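Local structure of AxyAgu115A (Amphibacillus xylanus NBRC 15112, 6NPS) at residues L60-V70 against G108-D119. The protein is a family GH115 alpha-glucuronidase that probably hydrolyses glucuronic acid side groups from xylan such as arabinoglucuronoxylan. The protein carries 3 engineered substitutions. Numbering follows the deposited sequence.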
# COMPACT_ATOMS: atom_id res chain seq x y z
N LEU A 60 65.58 -35.58 -24.65
CA LEU A 60 64.91 -35.25 -23.41
C LEU A 60 65.88 -34.56 -22.46
O LEU A 60 67.10 -34.70 -22.56
CB LEU A 60 64.36 -36.52 -22.76
CG LEU A 60 63.17 -37.16 -23.47
CD1 LEU A 60 62.81 -38.51 -22.86
CD2 LEU A 60 62.01 -36.16 -23.31
N SER A 61 65.32 -33.83 -21.51
CA SER A 61 66.12 -33.20 -20.48
C SER A 61 66.56 -34.25 -19.46
O SER A 61 65.95 -35.32 -19.33
CB SER A 61 65.30 -32.08 -19.83
OG SER A 61 65.63 -31.88 -18.47
N ARG A 62 67.63 -33.96 -18.72
CA ARG A 62 68.03 -34.85 -17.64
C ARG A 62 66.89 -35.13 -16.65
O ARG A 62 66.81 -36.24 -16.12
CB ARG A 62 69.24 -34.28 -16.91
CG ARG A 62 70.48 -34.22 -17.78
CD ARG A 62 71.31 -32.97 -17.48
NE ARG A 62 72.04 -32.46 -18.64
CZ ARG A 62 73.33 -32.65 -18.89
NH1 ARG A 62 74.08 -33.36 -18.05
NH2 ARG A 62 73.88 -32.12 -19.98
N HIS A 63 65.98 -34.17 -16.43
CA HIS A 63 64.74 -34.39 -15.68
C HIS A 63 63.57 -34.19 -16.64
O HIS A 63 63.43 -33.11 -17.23
CB HIS A 63 64.60 -33.44 -14.48
CG HIS A 63 65.67 -33.60 -13.44
ND1 HIS A 63 65.56 -33.10 -12.16
CD2 HIS A 63 66.88 -34.21 -13.49
CE1 HIS A 63 66.65 -33.38 -11.47
NE2 HIS A 63 67.47 -34.05 -12.26
N ALA A 64 62.73 -35.22 -16.78
CA ALA A 64 61.76 -35.25 -17.85
C ALA A 64 60.40 -35.65 -17.29
O ALA A 64 60.30 -36.26 -16.22
CB ALA A 64 62.20 -36.23 -18.97
N VAL A 65 59.34 -35.27 -18.01
CA VAL A 65 57.97 -35.62 -17.67
C VAL A 65 57.53 -36.67 -18.69
O VAL A 65 57.59 -36.42 -19.90
CB VAL A 65 57.04 -34.39 -17.69
CG1 VAL A 65 55.59 -34.83 -17.53
CG2 VAL A 65 57.44 -33.35 -16.59
N LEU A 66 57.15 -37.85 -18.21
CA LEU A 66 56.79 -38.98 -19.07
C LEU A 66 55.35 -39.36 -18.75
O LEU A 66 55.07 -39.82 -17.64
CB LEU A 66 57.73 -40.17 -18.86
CG LEU A 66 59.24 -39.92 -18.97
CD1 LEU A 66 60.06 -41.17 -18.64
CD2 LEU A 66 59.60 -39.43 -20.35
N TYR A 67 54.44 -39.14 -19.71
CA TYR A 67 53.03 -39.36 -19.49
C TYR A 67 52.47 -40.33 -20.53
O TYR A 67 53.04 -40.52 -21.60
CB TYR A 67 52.26 -38.04 -19.53
CG TYR A 67 52.16 -37.44 -20.92
CD1 TYR A 67 53.12 -36.55 -21.38
CD2 TYR A 67 51.09 -37.78 -21.78
CE1 TYR A 67 53.05 -36.02 -22.65
CE2 TYR A 67 51.01 -37.25 -23.06
CZ TYR A 67 51.99 -36.37 -23.48
OH TYR A 67 51.90 -35.83 -24.74
N GLY A 68 51.34 -40.93 -20.21
CA GLY A 68 50.76 -41.90 -21.12
C GLY A 68 49.54 -42.55 -20.52
O GLY A 68 49.25 -42.40 -19.32
N THR A 69 48.81 -43.25 -21.39
CA THR A 69 47.65 -44.06 -21.05
C THR A 69 48.04 -45.52 -21.19
O THR A 69 48.63 -45.92 -22.21
CB THR A 69 46.46 -43.76 -21.98
OG1 THR A 69 46.21 -42.35 -22.00
CG2 THR A 69 45.19 -44.49 -21.52
N VAL A 70 47.76 -46.32 -20.15
CA VAL A 70 48.10 -47.73 -20.22
C VAL A 70 47.49 -48.34 -21.48
O VAL A 70 46.37 -47.99 -21.87
CB VAL A 70 47.60 -48.48 -18.97
CG1 VAL A 70 47.90 -49.98 -19.10
CG2 VAL A 70 48.22 -47.95 -17.69
N GLY A 108 70.16 -41.04 -20.73
CA GLY A 108 70.12 -39.60 -20.81
C GLY A 108 69.20 -38.91 -19.81
O GLY A 108 69.40 -37.72 -19.53
N VAL A 109 68.20 -39.61 -19.27
CA VAL A 109 67.26 -39.06 -18.30
C VAL A 109 67.65 -39.55 -16.91
O VAL A 109 67.66 -40.77 -16.64
CB VAL A 109 65.81 -39.45 -18.66
CG1 VAL A 109 64.81 -38.79 -17.72
CG2 VAL A 109 65.50 -39.02 -20.06
N GLU A 110 67.98 -38.62 -16.00
CA GLU A 110 68.36 -38.94 -14.62
C GLU A 110 67.16 -39.14 -13.69
O GLU A 110 67.19 -40.00 -12.82
CB GLU A 110 69.27 -37.84 -14.07
CG GLU A 110 70.51 -37.64 -14.93
CD GLU A 110 71.41 -36.51 -14.44
OE1 GLU A 110 71.76 -36.50 -13.24
OE2 GLU A 110 71.79 -35.65 -15.27
N LYS A 111 66.12 -38.33 -13.84
CA LYS A 111 64.90 -38.41 -13.05
C LYS A 111 63.75 -38.11 -13.97
O LYS A 111 63.88 -37.31 -14.89
CB LYS A 111 64.83 -37.42 -11.85
CG LYS A 111 65.96 -37.48 -10.85
CD LYS A 111 65.98 -38.81 -10.09
CE LYS A 111 64.80 -38.97 -9.13
NZ LYS A 111 65.11 -40.01 -8.09
N ALA A 112 62.61 -38.75 -13.71
CA ALA A 112 61.42 -38.45 -14.47
C ALA A 112 60.22 -38.49 -13.54
O ALA A 112 60.15 -39.28 -12.59
CB ALA A 112 61.20 -39.43 -15.64
N LEU A 113 59.26 -37.63 -13.84
CA LEU A 113 57.94 -37.74 -13.27
C LEU A 113 57.10 -38.58 -14.24
O LEU A 113 56.94 -38.20 -15.41
CB LEU A 113 57.35 -36.35 -13.07
CG LEU A 113 55.87 -36.28 -12.72
CD1 LEU A 113 55.62 -37.10 -11.46
CD2 LEU A 113 55.45 -34.82 -12.52
N VAL A 114 56.59 -39.72 -13.78
CA VAL A 114 55.77 -40.58 -14.65
C VAL A 114 54.30 -40.32 -14.33
O VAL A 114 53.90 -40.31 -13.15
CB VAL A 114 56.13 -42.06 -14.49
CG1 VAL A 114 55.20 -42.92 -15.35
CG2 VAL A 114 57.57 -42.29 -14.92
N ILE A 115 53.50 -40.07 -15.36
CA ILE A 115 52.07 -39.83 -15.20
C ILE A 115 51.37 -40.86 -16.08
O ILE A 115 51.37 -40.73 -17.31
CB ILE A 115 51.68 -38.39 -15.56
CG1 ILE A 115 52.58 -37.41 -14.80
CG2 ILE A 115 50.16 -38.13 -15.31
CD1 ILE A 115 52.22 -35.94 -14.96
N ALA A 116 50.84 -41.92 -15.47
CA ALA A 116 50.20 -43.03 -16.18
C ALA A 116 48.71 -43.06 -15.85
O ALA A 116 48.33 -43.31 -14.71
CB ALA A 116 50.87 -44.35 -15.81
N GLY A 117 47.86 -42.87 -16.86
CA GLY A 117 46.42 -43.02 -16.70
C GLY A 117 45.91 -44.43 -16.99
O GLY A 117 46.41 -45.12 -17.88
N SER A 118 44.88 -44.83 -16.24
CA SER A 118 44.27 -46.13 -16.51
C SER A 118 43.49 -46.12 -17.82
O SER A 118 43.25 -47.18 -18.40
CB SER A 118 43.32 -46.52 -15.38
OG SER A 118 42.21 -45.61 -15.35
N ASP A 119 43.09 -44.95 -18.26
CA ASP A 119 42.27 -44.75 -19.46
C ASP A 119 42.48 -43.28 -19.84
O ASP A 119 43.25 -42.57 -19.19
CB ASP A 119 40.80 -45.11 -19.19
CG ASP A 119 40.20 -44.37 -17.92
OD1 ASP A 119 40.67 -43.26 -17.58
OD2 ASP A 119 39.26 -44.90 -17.26
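Strands 64-69 and 111-117 run parallel, their axes 4.6 Å apart at closest approach and 11° from parallel, joined by alternating backbone bonds such as the nearly straight Leu66 N to Leu113 O (2.8 Å). Where both chains turn a corner, one carbonyl, Arg62 O, takes two N-H groups, Glu110 N at 2.7 Å and Lys111 N at 3.2 Å. Glu110 has CG anti to its carbonyl carbon (chi1 -57°) and an extended chain beyond, which carries the carboxylate alongside Arg62, with Glu110 OE2 3.2 Å from Arg62 CG. Arg62 NH1 stays 4.3 Å from Glu110 OE2, too far for a salt bridge. With an alanine in place of Glu110, the Arg62 methylenes would probably lose their cover on that side and its guanidinium the negative charge nearby. Next along, Lys111 CB sits over one face of the His63 ring, 8° off its normal, as a CH-pi contact; His63 ND1 is held by the backbone of Thr6. Leu66 CD1 reaches Ala112 CB (3.7 Å) on the face covered by helix 74-81, whereas Tyr67, its CB against Ile115 CB at 4.0 Å, leans from the other face onto helix 30-47. Asp119 OD1 caps the start of helix 120-133 at Gly122 N. The pair belongs to a mixed sheet with helices on both faces, an alpha/beta domain at the N-terminal end, apart from the TIM barrel's eight parallel strands.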